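Local coordinates for extracellular ligand-binding receptor (Rhodopseudomonas palustris, PDB 3SG0), which binds benzoyl-formic acid and, as a solute-binding receptor of the leucine-binding protein family, probably serves in the transport of aromatic acids, at residues S72-R82 against L98-I108. Residues are numbered along the deposited sequence; the frame is centred on the assembly and turned at random.
Sequences SDPTKAAQNAR and LTPVSLPLIDI. With 173 (benzoyl-formic acid), chain B.
Ser72 OG is gripped by two backbone groups, Ser37 O and Gly40 N, and lies 4.0 Å from Leu98 CD1. Ser72 CB touches the same methyl. Leu98 precedes the helix whose first turn holds the ligand. Thr99 N gives a nearly straight bond of 2.7 Å to O1A of benzoyl-formic acid (176°), and Thr99 OG1 binds the other carboxylate oxygen. Arg198 and Ala121 also bind the ligand.

Both methyls of Val101 reach the other segment, one the loop before helix 74-86 and one its first turn. With chi1 at -177°, Val101 CG1 lies opposite the backbone N and presses on Ala77 CB at 3.3 Å, a tight contact. Val101 CG2, beside that N, rests against Ser72 O. The ring of Pro74 crosses the Val101 side chain at about a right angle, and Pro74 CG lies 3.6 Å from Pro100 O.

Helix 74-86 links strands 61-69 and 92-94, which lie on either side of strand 28-34, in a beta-alpha-beta crossover within one lobe of a periplasmic binding protein. Helix 99-111 follows strand 92-94. Segments 74-82 and 99-108 point the same way but cross at -37°. Ala77, Ala78 and Ala81 probably help their axes come within 8.1 Å. Leu105 CD2 meets Ala81 CB and is 3.6 Å from Ala77 O.

Farther along, Ile108 CD1 fits against Ala78 CB at 3.6 Å. The same methyl sits over one face of the Arg82 guanidinium, offset toward its rim, and Ile108 CG1 approaches Arg82 NH2 at 3.7 Å. Cutting Ile108 back to an alanine is likely to open a gap beside Ala78 and leave the Arg82 guanidinium freer to turn. Ile108 CG2 lies beside Ala81 CB.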
# COMPACT_ATOMS: atom_id res chain seq x y z
N SER A 72 -5.40 -5.16 12.62
CA SER A 72 -4.53 -3.97 12.60
C SER A 72 -3.56 -3.95 13.79
O SER A 72 -3.10 -2.89 14.18
CB SER A 72 -5.34 -2.66 12.60
OG SER A 72 -6.34 -2.63 11.60
N ASP A 73 -3.25 -5.13 14.33
CA ASP A 73 -2.43 -5.21 15.53
C ASP A 73 -1.13 -5.96 15.25
O ASP A 73 -1.15 -7.12 14.82
CB ASP A 73 -3.20 -5.90 16.65
CG ASP A 73 -2.40 -6.01 17.92
OD1 ASP A 73 -2.22 -4.97 18.58
OD2 ASP A 73 -1.95 -7.13 18.25
N PRO A 74 0.01 -5.30 15.49
CA PRO A 74 1.29 -5.97 15.19
C PRO A 74 1.49 -7.28 15.94
O PRO A 74 2.04 -8.23 15.39
CB PRO A 74 2.34 -4.94 15.60
CG PRO A 74 1.63 -3.61 15.52
CD PRO A 74 0.21 -3.91 15.93
N THR A 75 1.03 -7.36 17.19
CA THR A 75 1.21 -8.58 17.97
C THR A 75 0.41 -9.73 17.35
O THR A 75 0.90 -10.85 17.22
CB THR A 75 0.79 -8.36 19.44
OG1 THR A 75 1.65 -7.38 20.03
CG2 THR A 75 0.90 -9.65 20.22
N LYS A 76 -0.82 -9.44 16.96
CA LYS A 76 -1.65 -10.46 16.34
C LYS A 76 -1.10 -10.89 14.97
O LYS A 76 -1.18 -12.05 14.62
CB LYS A 76 -3.10 -10.01 16.22
CG LYS A 76 -4.04 -11.14 15.83
CD LYS A 76 -5.51 -10.78 16.00
CE LYS A 76 -6.42 -11.96 15.71
NZ LYS A 76 -6.27 -13.07 16.71
N ALA A 77 -0.58 -9.94 14.21
CA ALA A 77 0.00 -10.28 12.91
C ALA A 77 1.19 -11.23 13.10
O ALA A 77 1.35 -12.17 12.34
CB ALA A 77 0.42 -9.04 12.15
N ALA A 78 2.02 -10.95 14.10
CA ALA A 78 3.16 -11.82 14.37
C ALA A 78 2.71 -13.22 14.78
O ALA A 78 3.28 -14.22 14.34
CB ALA A 78 4.07 -11.20 15.44
N GLN A 79 1.67 -13.29 15.61
CA GLN A 79 1.08 -14.57 15.96
C GLN A 79 0.54 -15.31 14.74
O GLN A 79 0.77 -16.50 14.56
CB GLN A 79 -0.03 -14.39 17.00
CG GLN A 79 0.48 -13.91 18.34
CD GLN A 79 -0.62 -13.44 19.28
OE1 GLN A 79 -1.75 -13.22 18.86
NE2 GLN A 79 -0.28 -13.28 20.55
N ASN A 80 -0.18 -14.59 13.89
CA ASN A 80 -0.69 -15.17 12.65
C ASN A 80 0.45 -15.72 11.80
O ASN A 80 0.37 -16.84 11.29
CB ASN A 80 -1.46 -14.13 11.82
CG ASN A 80 -2.81 -13.76 12.43
OD1 ASN A 80 -3.28 -14.40 13.37
ND2 ASN A 80 -3.44 -12.75 11.87
N ALA A 81 1.50 -14.93 11.62
CA ALA A 81 2.62 -15.34 10.80
C ALA A 81 3.28 -16.59 11.36
O ALA A 81 3.58 -17.53 10.63
CB ALA A 81 3.64 -14.22 10.69
N ARG A 82 3.51 -16.62 12.67
CA ARG A 82 4.16 -17.77 13.27
C ARG A 82 3.31 -19.03 13.12
O ARG A 82 3.85 -20.11 12.90
CB ARG A 82 4.56 -17.51 14.73
CG ARG A 82 5.70 -16.52 14.85
CD ARG A 82 6.24 -16.44 16.27
NE ARG A 82 7.51 -15.73 16.30
CZ ARG A 82 7.67 -14.48 16.71
NH1 ARG A 82 6.62 -13.78 17.14
NH2 ARG A 82 8.87 -13.93 16.69
N LEU A 98 -0.77 -2.81 6.83
CA LEU A 98 -0.28 -1.55 7.38
C LEU A 98 1.18 -1.67 7.73
O LEU A 98 1.67 -2.77 8.03
CB LEU A 98 -1.04 -1.16 8.65
CG LEU A 98 -2.55 -1.33 8.66
CD1 LEU A 98 -3.13 -0.85 10.00
CD2 LEU A 98 -3.20 -0.61 7.50
N THR A 99 1.88 -0.55 7.72
CA THR A 99 3.30 -0.53 8.01
C THR A 99 3.66 -0.98 9.43
O THR A 99 4.50 -1.86 9.59
CB THR A 99 3.91 0.85 7.67
OG1 THR A 99 3.86 1.05 6.25
CG2 THR A 99 5.34 0.93 8.13
N PRO A 100 3.04 -0.41 10.48
CA PRO A 100 3.41 -0.85 11.83
C PRO A 100 3.14 -2.34 12.04
O PRO A 100 3.86 -3.01 12.79
CB PRO A 100 2.50 -0.00 12.74
CG PRO A 100 1.39 0.51 11.85
CD PRO A 100 2.02 0.66 10.50
N VAL A 101 2.11 -2.85 11.40
CA VAL A 101 1.72 -4.25 11.55
C VAL A 101 2.68 -5.16 10.79
O VAL A 101 2.97 -6.28 11.23
CB VAL A 101 0.26 -4.46 11.10
CG1 VAL A 101 -0.16 -5.88 11.31
CG2 VAL A 101 -0.66 -3.51 11.85
N SER A 102 3.20 -4.67 9.67
CA SER A 102 4.10 -5.45 8.81
C SER A 102 5.54 -5.50 9.29
O SER A 102 6.25 -6.47 9.04
CB SER A 102 4.09 -4.88 7.40
OG SER A 102 2.82 -5.03 6.80
N LEU A 103 6.00 -4.44 9.96
CA LEU A 103 7.40 -4.36 10.35
C LEU A 103 7.94 -5.59 11.09
O LEU A 103 8.99 -6.10 10.72
CB LEU A 103 7.68 -3.08 11.14
CG LEU A 103 7.94 -1.85 10.28
CD1 LEU A 103 7.83 -0.57 11.11
CD2 LEU A 103 9.30 -1.95 9.60
N PRO A 104 7.22 -6.09 12.11
CA PRO A 104 7.74 -7.26 12.84
C PRO A 104 7.77 -8.52 11.99
O PRO A 104 8.46 -9.48 12.35
CB PRO A 104 6.75 -7.42 14.00
CG PRO A 104 5.50 -6.71 13.56
CD PRO A 104 6.00 -5.55 12.73
N LEU A 105 7.04 -8.55 10.88
CA LEU A 105 7.00 -9.75 10.06
C LEU A 105 8.29 -9.97 9.27
O LEU A 105 8.57 -11.09 8.85
CB LEU A 105 5.81 -9.72 9.10
CG LEU A 105 4.46 -9.47 9.76
CD1 LEU A 105 3.36 -9.58 8.73
CD2 LEU A 105 4.22 -10.43 10.93
N ILE A 106 9.05 -8.91 9.05
CA ILE A 106 10.30 -9.02 8.31
C ILE A 106 11.22 -10.04 8.97
O ILE A 106 11.71 -10.97 8.33
CB ILE A 106 11.00 -7.66 8.21
CG1 ILE A 106 10.14 -6.68 7.39
CG2 ILE A 106 12.41 -7.80 7.64
CD1 ILE A 106 10.64 -5.25 7.43
N ASP A 107 11.47 -9.86 10.26
CA ASP A 107 12.39 -10.75 10.96
C ASP A 107 11.84 -12.17 11.03
O ASP A 107 12.59 -13.14 10.96
CB ASP A 107 12.69 -10.23 12.36
CG ASP A 107 13.61 -9.02 12.34
OD1 ASP A 107 14.03 -8.60 11.24
OD2 ASP A 107 13.93 -8.50 13.43
N ILE A 108 10.53 -12.28 11.21
CA ILE A 108 9.90 -13.58 11.33
C ILE A 108 10.01 -14.37 10.02
O ILE A 108 10.36 -15.55 10.01
CB ILE A 108 8.43 -13.42 11.78
CG1 ILE A 108 8.38 -12.83 13.20
CG2 ILE A 108 7.70 -14.75 11.71
CD1 ILE A 108 6.99 -12.43 13.65
O1B 173 B . 1.48 1.27 5.03
C1 173 B . 0.55 1.65 5.68
O1A 173 B . 0.58 1.74 7.07
C2 173 B . -0.64 2.30 5.02
O2 173 B . -1.43 2.92 5.66
C1G 173 B . -0.80 2.07 3.55
C2D 173 B . -0.62 0.67 2.99
C2E 173 B . -0.75 0.42 1.50
C3 173 B . -1.07 1.60 0.58
C1E 173 B . -1.24 3.01 1.17
C1D 173 B . -1.12 3.26 2.66